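Local structure of tyrosine--tRNA ligase (Pyrococcus horikoshii, 2CYC) at residues A[171-174]-A[175-179]; A[308-311]-A[312-315]; A[325-328]-A[329-333]. The protein catalyses the ATP-dependent attachment of tyrosine to tRNA(Tyr), activating the amino acid as Tyr-AMP and then passing it to the acceptor end of the tRNA. All blocks are in the same frame, centred on the assembly; numbering follows the deposited sequence.

Overall arrangement
Only interaction 1 touches the substrate: it lies on helix 164-178, where Gln172 and Asp175 form part of the pocket that holds the bound tyrosine. Interactions 2 and 3 sit on the opposite side of the chain's centre, away from that pocket; measured between centres, they lie about 54 Å and 45 Å from interaction 1. They are neighbours of each other, with centres about 15 Å apart. Residues 308-315 form the turn between strands 305-307 and 317-319, and residues 325-333 end the helix that follows this hairpin. A probable hydrogen bond of 3.0 Å from Arg309 NH1 to Lys333 O ties the hairpin turn to the helix end.

Interaction 1 of 3, residues A[171-174]-A[175-179]; sequences MQVA and DIFYQ. With TYR (tyrosine), chain C.
Gln172 and Asp175 meet on one turn of helix 164-178, CB of Asp175 lying 3.4 Å from O of Gln172, and both side chains reach the bound tyrosine. The Gln172 side chain can be traced outward. CB comes no nearer than loose contact with the phenol end of the ligand. CG, anti to the backbone N (chi1 -175°), starts an extended chain that runs along the substrate, and lies 3.5 Å from CZ of the ligand. CD then sits over the ring face, 3.6 Å from CE1 of the ligand, with the amide nearly parallel to the ring. At the tip OE1 accepts from the ligand's amino N at 2.9 Å, while NE2 is held by OE1 of Gln190, which fixes the amide's rotation. Cut back to an alanine here, the side chain would lose OE1, which would probably leave the ligand's amino group without this acceptor and that ring face less covered.

Asp175 takes the other end of the substrate: its OD2 accepts from the ligand OH at 2.5 Å. Tyr130 OH holds OD1, a second-shell grip that orients the carboxylate. The carbonyl of Asp175 receives NE2 of Gln179 at 2.8 Å, from above its plane. On another side of the helix CG1 of Val173 meets CE2 of Phe177 at 3.8 Å, edge-on in the ring plane, and both residues pack on Ala197 of helix 191-200. Tyr37, Tyr168 and Gln190 add further hydrogen bonds to the ligand; this turn offers an amide acceptor to the ammonium and a carboxylate to the hydroxyl, consistent with discrimination against phenylalanine, which lacks that hydroxyl.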
ATOM      1  N   MET A 171       4.081  -0.218  -6.309  1.00 19.64           N
ATOM      2  CA  MET A 171       3.433  -0.997  -7.356  1.00 18.89           C
ATOM      3  C   MET A 171       4.351  -1.039  -8.586  1.00 18.06           C
ATOM      4  O   MET A 171       4.441  -2.063  -9.266  1.00 18.08           O
ATOM      5  CB  MET A 171       2.090  -0.365  -7.742  1.00 16.59           C
ATOM      6  CG  MET A 171       0.977  -0.562  -6.724  1.00 15.83           C
ATOM      7  SD  MET A 171      -0.432   0.519  -7.087  1.00 19.51           S
ATOM      8  CE  MET A 171      -0.958  -0.139  -8.708  1.00 15.91           C
ATOM      9  N   GLN A 172       5.035   0.071  -8.866  1.00 14.55           N
ATOM     10  CA  GLN A 172       5.928   0.127 -10.024  1.00 19.44           C
ATOM     11  C   GLN A 172       7.075  -0.851  -9.833  1.00 20.60           C
ATOM     12  O   GLN A 172       7.476  -1.539 -10.779  1.00 16.11           O
ATOM     13  CB  GLN A 172       6.485   1.547 -10.247  1.00 14.77           C
ATOM     14  CG  GLN A 172       7.350   1.682 -11.536  1.00 12.74           C
ATOM     15  CD  GLN A 172       7.407   3.106 -12.083  1.00 15.13           C
ATOM     16  OE1 GLN A 172       6.544   3.925 -11.776  1.00 13.11           O
ATOM     17  NE2 GLN A 172       8.412   3.397 -12.921  1.00  8.92           N
ATOM     18  N   VAL A 173       7.606  -0.925  -8.616  1.00 13.02           N
ATOM     19  CA  VAL A 173       8.692  -1.863  -8.365  1.00 16.54           C
ATOM     20  C   VAL A 173       8.180  -3.305  -8.478  1.00 17.22           C
ATOM     21  O   VAL A 173       8.831  -4.157  -9.090  1.00 17.66           O
ATOM     22  CB  VAL A 173       9.318  -1.618  -6.978  1.00 17.59           C
ATOM     23  CG1 VAL A 173      10.319  -2.706  -6.642  1.00 10.97           C
ATOM     24  CG2 VAL A 173      10.007  -0.256  -6.974  1.00 14.29           C
ATOM     25  N   ALA A 174       7.006  -3.565  -7.903  1.00 15.83           N
ATOM     26  CA  ALA A 174       6.390  -4.894  -7.948  1.00 16.10           C
ATOM     27  C   ALA A 174       6.097  -5.325  -9.388  1.00 16.49           C
ATOM     28  O   ALA A 174       6.243  -6.500  -9.741  1.00 15.26           O
ATOM     29  CB  ALA A 174       5.092  -4.903  -7.114  1.00 10.45           C
ATOM     30  N   ASP A 175       5.690  -4.369 -10.218  1.00 14.88           N
ATOM     31  CA  ASP A 175       5.407  -4.656 -11.618  1.00 17.49           C
ATOM     32  C   ASP A 175       6.623  -5.297 -12.269  1.00 22.65           C
ATOM     33  O   ASP A 175       6.495  -6.158 -13.144  1.00 14.83           O
ATOM     34  CB  ASP A 175       5.086  -3.374 -12.396  1.00 19.14           C
ATOM     35  CG  ASP A 175       3.799  -2.726 -11.953  1.00 17.71           C
ATOM     36  OD1 ASP A 175       2.936  -3.431 -11.394  1.00 17.86           O
ATOM     37  OD2 ASP A 175       3.651  -1.513 -12.187  1.00 18.01           O
ATOM     38  N   ILE A 176       7.805  -4.854 -11.851  1.00 15.39           N
ATOM     39  CA  ILE A 176       9.034  -5.383 -12.413  1.00 17.66           C
ATOM     40  C   ILE A 176       9.251  -6.845 -12.032  1.00 15.67           C
ATOM     41  O   ILE A 176       9.438  -7.710 -12.894  1.00 17.26           O
ATOM     42  CB  ILE A 176      10.266  -4.536 -11.961  1.00 22.69           C
ATOM     43  CG1 ILE A 176      10.234  -3.172 -12.666  1.00 18.51           C
ATOM     44  CG2 ILE A 176      11.569  -5.291 -12.256  1.00 15.24           C
ATOM     45  CD1 ILE A 176      11.220  -2.148 -12.121  1.00 10.78           C
ATOM     46  N   PHE A 177       9.206  -7.129 -10.740  1.00 16.65           N
ATOM     47  CA  PHE A 177       9.449  -8.489 -10.287  1.00 21.17           C
ATOM     48  C   PHE A 177       8.355  -9.479 -10.622  1.00 19.69           C
ATOM     49  O   PHE A 177       8.644 -10.625 -10.947  1.00 19.61           O
ATOM     50  CB  PHE A 177       9.757  -8.466  -8.792  1.00 16.57           C
ATOM     51  CG  PHE A 177      11.036  -7.752  -8.484  1.00 19.82           C
ATOM     52  CD1 PHE A 177      12.266  -8.363  -8.748  1.00 22.06           C
ATOM     53  CD2 PHE A 177      11.022  -6.433  -8.048  1.00 15.70           C
ATOM     54  CE1 PHE A 177      13.466  -7.663  -8.589  1.00 23.44           C
ATOM     55  CE2 PHE A 177      12.219  -5.718  -7.886  1.00 16.54           C
ATOM     56  CZ  PHE A 177      13.442  -6.336  -8.160  1.00 18.58           C
ATOM     57  N   TYR A 178       7.103  -9.033 -10.586  1.00 17.88           N
ATOM     58  CA  TYR A 178       6.001  -9.928 -10.894  1.00 19.66           C
ATOM     59  C   TYR A 178       6.041 -10.430 -12.339  1.00 20.55           C
ATOM     60  O   TYR A 178       5.676 -11.570 -12.609  1.00 19.99           O
ATOM     61  CB  TYR A 178       4.664  -9.241 -10.648  1.00 21.96           C
ATOM     62  CG  TYR A 178       3.518 -10.218 -10.645  1.00 20.14           C
ATOM     63  CD1 TYR A 178       3.262 -11.010  -9.524  1.00 21.07           C
ATOM     64  CD2 TYR A 178       2.701 -10.367 -11.763  1.00 17.40           C
ATOM     65  CE1 TYR A 178       2.216 -11.921  -9.516  1.00 20.80           C
ATOM     66  CE2 TYR A 178       1.656 -11.272 -11.768  1.00 23.63           C
ATOM     67  CZ  TYR A 178       1.418 -12.041 -10.638  1.00 24.52           C
ATOM     68  OH  TYR A 178       0.360 -12.908 -10.620  1.00 27.70           O
ATOM     69  N   GLN A 179       6.475  -9.580 -13.267  1.00 16.99           N
ATOM     70  CA  GLN A 179       6.554  -9.966 -14.675  1.00 15.53           C
ATOM     71  C   GLN A 179       7.924 -10.565 -15.039  1.00 16.47           C
ATOM     72  O   GLN A 179       8.174 -10.873 -16.203  1.00 21.48           O
ATOM     73  CB  GLN A 179       6.280  -8.749 -15.573  1.00 19.51           C
ATOM     74  CG  GLN A 179       4.971  -8.015 -15.262  1.00 15.51           C
ATOM     75  CD  GLN A 179       4.767  -6.784 -16.129  1.00 22.39           C
ATOM     76  OE1 GLN A 179       4.239  -6.864 -17.248  1.00 20.91           O
ATOM     77  NE2 GLN A 179       5.197  -5.635 -15.621  1.00 17.75           N
TER
HETATM   78  N   TYR C 701       5.535   6.010 -13.512  1.00 14.73           N
HETATM   79  CA  TYR C 701       5.510   5.890 -15.001  1.00 22.87           C
HETATM   80  C   TYR C 701       5.251   7.253 -15.641  1.00 25.66           C
HETATM   81  O   TYR C 701       4.931   8.205 -14.897  1.00 26.49           O
HETATM   82  CB  TYR C 701       4.422   4.894 -15.433  1.00 14.73           C
HETATM   83  CG  TYR C 701       4.681   3.474 -14.966  1.00 17.44           C
HETATM   84  CD1 TYR C 701       5.821   2.781 -15.373  1.00 14.90           C
HETATM   85  CD2 TYR C 701       3.784   2.822 -14.116  1.00 17.69           C
HETATM   86  CE1 TYR C 701       6.065   1.466 -14.938  1.00 16.73           C
HETATM   87  CE2 TYR C 701       4.011   1.515 -13.687  1.00 16.39           C
HETATM   88  CZ  TYR C 701       5.152   0.844 -14.094  1.00 16.40           C
HETATM   89  OH  TYR C 701       5.376  -0.449 -13.651  1.00 16.00           O
HETATM   90  OXT TYR C 701       5.365   7.350 -16.879  1.00 26.11           O

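Interaction 2 of 3, residues A[308-311]-A[312-315]; sequences HRPA and KFGG
The guanidinium of Arg309 has the carbonyl O of Phe313 over one face, 3.4 Å from CZ of Arg309, and the carbonyl of Gly315 at its edge. The edge does the bonding: NE of Arg309 reaches O of Gly315 at 2.9 Å and NH2 of Arg309 reaches the same O at 3.0 Å, a side-on grip with the oxygen in the guanidinium plane. The bend at chi3 (-62°) brings the group across the turn, and NH1 goes on to Lys333 O near the end of helix 322-330. The second flat group, the ring of Phe313, carries CG of Lys312 over the centre of one face. CG of Pro310 approaches it obliquely, 3.3 Å from CD1 of Phe313.

The backbone of the turn is held by its own bonds. Pro310 O accepts from Phe313 N at 2.8 Å and from Gly315 N at 3.0 Å, the two donors coming from opposite faces of its carbonyl plane. Gly314 N bonds to Ala311 O at 3.0 Å. A CB on Gly314, whose phi is 109°, would run into NH2 of Arg309.

This is the turn of the hairpin between strands 305-307 and 317-319. Its chemistry is a cation held by neutral backbone oxygens: the carbonyl dipoles, negative ends toward the guanidinium, would probably stabilise its charge, pinning a turn that lies at the surface.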
ATOM      1  N   HIS A 308      18.368  22.516 -46.956  1.00 31.02           N
ATOM      2  CA  HIS A 308      18.366  23.194 -48.245  1.00 33.28           C
ATOM      3  C   HIS A 308      18.258  24.700 -48.060  1.00 36.03           C
ATOM      4  O   HIS A 308      17.371  25.183 -47.355  1.00 37.52           O
ATOM      5  CB  HIS A 308      17.202  22.710 -49.115  1.00 37.90           C
ATOM      6  CG  HIS A 308      17.228  21.240 -49.394  1.00 41.80           C
ATOM      7  ND1 HIS A 308      16.565  20.321 -48.610  1.00 40.01           N
ATOM      8  CD2 HIS A 308      17.869  20.527 -50.350  1.00 40.95           C
ATOM      9  CE1 HIS A 308      16.797  19.105 -49.069  1.00 46.48           C
ATOM     10  NE2 HIS A 308      17.586  19.202 -50.124  1.00 49.34           N
ATOM     11  N   ARG A 309      19.166  25.431 -48.699  1.00 33.31           N
ATOM     12  CA  ARG A 309      19.189  26.887 -48.619  1.00 30.89           C
ATOM     13  C   ARG A 309      19.665  27.448 -49.947  1.00 34.64           C
ATOM     14  O   ARG A 309      20.379  26.773 -50.691  1.00 36.56           O
ATOM     15  CB  ARG A 309      20.177  27.350 -47.551  1.00 25.87           C
ATOM     16  CG  ARG A 309      19.975  26.767 -46.178  1.00 21.59           C
ATOM     17  CD  ARG A 309      21.085  27.219 -45.255  1.00 22.99           C
ATOM     18  NE  ARG A 309      22.379  26.737 -45.725  1.00 25.69           N
ATOM     19  CZ  ARG A 309      23.482  26.699 -44.986  1.00 27.26           C
ATOM     20  NH1 ARG A 309      23.460  27.122 -43.726  1.00 24.85           N
ATOM     21  NH2 ARG A 309      24.605  26.218 -45.506  1.00 30.22           N
ATOM     22  N   PRO A 310      19.261  28.684 -50.275  1.00 35.94           N
ATOM     23  CA  PRO A 310      19.731  29.245 -51.543  1.00 33.38           C
ATOM     24  C   PRO A 310      21.186  29.641 -51.317  1.00 31.35           C
ATOM     25  O   PRO A 310      21.607  29.835 -50.175  1.00 28.68           O
ATOM     26  CB  PRO A 310      18.817  30.452 -51.754  1.00 33.45           C
ATOM     27  CG  PRO A 310      18.491  30.875 -50.349  1.00 34.99           C
ATOM     28  CD  PRO A 310      18.243  29.550 -49.656  1.00 33.65           C
ATOM     29  N   ALA A 311      21.953  29.750 -52.394  1.00 30.85           N
ATOM     30  CA  ALA A 311      23.361  30.119 -52.293  1.00 32.15           C
ATOM     31  C   ALA A 311      23.614  31.333 -51.389  1.00 31.85           C
ATOM     32  O   ALA A 311      24.591  31.359 -50.634  1.00 28.76           O
ATOM     33  CB  ALA A 311      23.917  30.387 -53.689  1.00 38.81           C
ATOM     34  N   LYS A 312      22.736  32.333 -51.452  1.00 29.60           N
ATOM     35  CA  LYS A 312      22.924  33.532 -50.633  1.00 28.31           C
ATOM     36  C   LYS A 312      22.912  33.253 -49.131  1.00 30.37           C
ATOM     37  O   LYS A 312      23.456  34.041 -48.352  1.00 29.38           O
ATOM     38  CB  LYS A 312      21.877  34.606 -50.971  1.00 31.25           C
ATOM     39  CG  LYS A 312      20.428  34.244 -50.644  1.00 25.10           C
ATOM     40  CD  LYS A 312      19.495  35.461 -50.812  1.00 27.78           C
ATOM     41  CE  LYS A 312      19.556  36.056 -52.230  1.00 24.78           C
ATOM     42  NZ  LYS A 312      19.033  35.108 -53.264  1.00 28.72           N
ATOM     43  N   PHE A 313      22.302  32.143 -48.720  1.00 25.20           N
ATOM     44  CA  PHE A 313      22.264  31.797 -47.302  1.00 26.61           C
ATOM     45  C   PHE A 313      23.176  30.613 -46.982  1.00 26.58           C
ATOM     46  O   PHE A 313      23.046  29.977 -45.931  1.00 25.46           O
ATOM     47  CB  PHE A 313      20.822  31.514 -46.861  1.00 25.51           C
ATOM     48  CG  PHE A 313      19.898  32.682 -47.053  1.00 29.24           C
ATOM     49  CD1 PHE A 313      18.572  32.485 -47.423  1.00 24.31           C
ATOM     50  CD2 PHE A 313      20.370  33.987 -46.915  1.00 27.94           C
ATOM     51  CE1 PHE A 313      17.729  33.567 -47.663  1.00 27.04           C
ATOM     52  CE2 PHE A 313      19.534  35.077 -47.150  1.00 28.08           C
ATOM     53  CZ  PHE A 313      18.211  34.865 -47.527  1.00 29.41           C
ATOM     54  N   GLY A 314      24.108  30.330 -47.892  1.00 28.48           N
ATOM     55  CA  GLY A 314      25.051  29.247 -47.676  1.00 28.81           C
ATOM     56  C   GLY A 314      24.875  28.014 -48.539  1.00 30.62           C
ATOM     57  O   GLY A 314      25.691  27.098 -48.465  1.00 33.26           O
ATOM     58  N   GLY A 315      23.826  27.981 -49.356  1.00 32.68           N
ATOM     59  CA  GLY A 315      23.588  26.820 -50.205  1.00 30.34           C
ATOM     60  C   GLY A 315      23.276  25.559 -49.403  1.00 31.50           C
ATOM     61  O   GLY A 315      23.461  25.526 -48.179  1.00 26.18           O
TER

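Interaction 3 of 3, residues A[325-328]-A[329-333]; sequences LKRD and FAEGK
Lys333 N donates to Asp328 O at 2.7 Å, nearly in line with the carbonyl, and this bond closes the end of helix 322-330. Just inside it Gly332 N reaches Phe329 O at 3.0 Å. The last regular helical bond nearby runs from Glu331 N to Arg327 O at 2.9 Å.

Charges gather round this end. NZ of Lys333, at the tip of an extended chain, forms a salt bridge of 3.0 Å with OE2 of Glu331, meeting the carboxylate on its syn side but 34° out of its plane. Asp328 uses OD2 outward: Tyr319 OH on strand 317-319 is its main partner, and a water 3.2 Å from Asp328 OD2 donates to it and also to Lys333 O. The aliphatic part of Lys333 crosses Asp328 at about a right angle, with CD of Lys333 4.0 Å from OD1 of Asp328.

Arg327 and Glu331 run side by side, yet they meet through carbon: CD of Arg327 lies 3.4 Å from OE1 of Glu331. Bends at chi2 (87°) and chi3 turn the guanidinium away from the carboxylate, leaving NE of Arg327 4.6 Å from OE1 of Glu331, with the two planes 69° apart. The opposite charges are thus near without pairing; NH2 of Arg327 instead has a long, weak ion pair with OE1 of Glu323.

Packing takes over on the buried side. Phe329 and Leu325 both press on Leu290 of helix 288-297, and Phe329 also touches Pro336 and Leu339 of helix 336-350. The paired bonds, with Gly332 at positive phi as the C-prime residue, make this a Schellman motif, a classic C-terminal helix stop.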
ATOM      1  N   LEU A 325      26.912  19.329 -37.353  1.00 33.69           N
ATOM      2  CA  LEU A 325      25.804  20.274 -37.339  1.00 30.68           C
ATOM      3  C   LEU A 325      25.891  21.223 -36.158  1.00 27.66           C
ATOM      4  O   LEU A 325      25.693  22.429 -36.304  1.00 30.99           O
ATOM      5  CB  LEU A 325      24.459  19.533 -37.326  1.00 24.81           C
ATOM      6  CG  LEU A 325      23.219  20.436 -37.369  1.00 22.77           C
ATOM      7  CD1 LEU A 325      22.051  19.679 -37.970  1.00 21.63           C
ATOM      8  CD2 LEU A 325      22.885  20.942 -35.966  1.00 14.01           C
ATOM      9  N   LYS A 326      26.187  20.677 -34.988  1.00 27.73           N
ATOM     10  CA  LYS A 326      26.294  21.482 -33.781  1.00 31.57           C
ATOM     11  C   LYS A 326      27.380  22.551 -33.937  1.00 35.65           C
ATOM     12  O   LYS A 326      27.189  23.701 -33.532  1.00 36.94           O
ATOM     13  CB  LYS A 326      26.607  20.582 -32.584  1.00 27.05           C
ATOM     14  CG  LYS A 326      26.694  21.311 -31.263  1.00 28.98           C
ATOM     15  CD  LYS A 326      27.044  20.336 -30.149  1.00 33.38           C
ATOM     16  CE  LYS A 326      27.114  21.050 -28.814  1.00 38.85           C
ATOM     17  NZ  LYS A 326      27.480  20.142 -27.701  1.00 45.98           N
ATOM     18  N   ARG A 327      28.514  22.162 -34.515  1.00 35.29           N
ATOM     19  CA  ARG A 327      29.632  23.082 -34.741  1.00 38.93           C
ATOM     20  C   ARG A 327      29.153  24.219 -35.652  1.00 32.98           C
ATOM     21  O   ARG A 327      29.308  25.394 -35.338  1.00 30.58           O
ATOM     22  CB  ARG A 327      30.793  22.340 -35.411  1.00 41.55           C
ATOM     23  CG  ARG A 327      32.060  23.165 -35.618  1.00 58.59           C
ATOM     24  CD  ARG A 327      32.995  23.133 -34.406  1.00 71.96           C
ATOM     25  NE  ARG A 327      33.625  21.825 -34.199  1.00 83.00           N
ATOM     26  CZ  ARG A 327      33.056  20.792 -33.575  1.00 87.75           C
ATOM     27  NH1 ARG A 327      33.717  19.647 -33.446  1.00 85.59           N
ATOM     28  NH2 ARG A 327      31.834  20.901 -33.065  1.00 89.53           N
ATOM     29  N   ASP A 328      28.572  23.849 -36.784  1.00 32.46           N
ATOM     30  CA  ASP A 328      28.056  24.816 -37.736  1.00 31.93           C
ATOM     31  C   ASP A 328      27.039  25.758 -37.097  1.00 33.80           C
ATOM     32  O   ASP A 328      26.951  26.924 -37.474  1.00 34.69           O
ATOM     33  CB  ASP A 328      27.417  24.086 -38.913  1.00 32.62           C
ATOM     34  CG  ASP A 328      28.259  24.162 -40.168  1.00 32.12           C
ATOM     35  OD1 ASP A 328      29.503  24.168 -40.053  1.00 40.89           O
ATOM     36  OD2 ASP A 328      27.674  24.203 -41.271  1.00 42.84           O
ATOM     37  N   PHE A 329      26.278  25.260 -36.128  1.00 31.58           N
ATOM     38  CA  PHE A 329      25.275  26.091 -35.470  1.00 31.32           C
ATOM     39  C   PHE A 329      25.953  27.033 -34.478  1.00 31.39           C
ATOM     40  O   PHE A 329      25.659  28.229 -34.436  1.00 32.84           O
ATOM     41  CB  PHE A 329      24.240  25.223 -34.733  1.00 26.98           C
ATOM     42  CG  PHE A 329      23.032  25.992 -34.257  1.00 26.58           C
ATOM     43  CD1 PHE A 329      21.964  26.248 -35.122  1.00 27.08           C
ATOM     44  CD2 PHE A 329      22.981  26.504 -32.962  1.00 22.67           C
ATOM     45  CE1 PHE A 329      20.865  27.003 -34.705  1.00 25.27           C
ATOM     46  CE2 PHE A 329      21.892  27.263 -32.532  1.00 19.72           C
ATOM     47  CZ  PHE A 329      20.828  27.515 -33.407  1.00 25.41           C
ATOM     48  N   ALA A 330      26.864  26.488 -33.680  1.00 28.50           N
ATOM     49  CA  ALA A 330      27.577  27.286 -32.689  1.00 29.78           C
ATOM     50  C   ALA A 330      28.351  28.414 -33.360  1.00 32.19           C
ATOM     51  O   ALA A 330      28.442  29.518 -32.821  1.00 32.95           O
ATOM     52  CB  ALA A 330      28.533  26.404 -31.890  1.00 26.40           C
ATOM     53  N   GLU A 331      28.898  28.134 -34.541  1.00 26.69           N
ATOM     54  CA  GLU A 331      29.668  29.127 -35.285  1.00 33.39           C
ATOM     55  C   GLU A 331      28.814  30.076 -36.129  1.00 32.05           C
ATOM     56  O   GLU A 331      29.346  30.866 -36.901  1.00 33.20           O
ATOM     57  CB  GLU A 331      30.694  28.423 -36.178  1.00 34.73           C
ATOM     58  CG  GLU A 331      31.761  27.676 -35.385  1.00 38.50           C
ATOM     59  CD  GLU A 331      32.665  26.813 -36.250  1.00 39.88           C
ATOM     60  OE1 GLU A 331      33.587  26.186 -35.688  1.00 46.08           O
ATOM     61  OE2 GLU A 331      32.457  26.754 -37.480  1.00 39.23           O
ATOM     62  N   GLY A 332      27.494  29.998 -35.988  1.00 33.80           N
ATOM     63  CA  GLY A 332      26.618  30.872 -36.752  1.00 27.60           C
ATOM     64  C   GLY A 332      26.594  30.599 -38.245  1.00 28.82           C
ATOM     65  O   GLY A 332      26.226  31.464 -39.033  1.00 32.52           O
ATOM     66  N   LYS A 333      26.992  29.401 -38.651  1.00 29.21           N
ATOM     67  CA  LYS A 333      26.972  29.056 -40.066  1.00 29.36           C
ATOM     68  C   LYS A 333      25.642  28.390 -40.448  1.00 27.60           C
ATOM     69  O   LYS A 333      25.297  28.281 -41.627  1.00 28.43           O
ATOM     70  CB  LYS A 333      28.162  28.150 -40.393  1.00 35.53           C
ATOM     71  CG  LYS A 333      29.494  28.880 -40.250  1.00 38.91           C
ATOM     72  CD  LYS A 333      30.683  27.939 -40.308  1.00 47.07           C
ATOM     73  CE  LYS A 333      31.978  28.706 -40.053  1.00 51.48           C
ATOM     74  NZ  LYS A 333      33.183  27.847 -40.216  1.00 56.83           N
TER
HETATM   75  O   HOH W   1      26.397  25.923 -43.588  1.00 51.76           O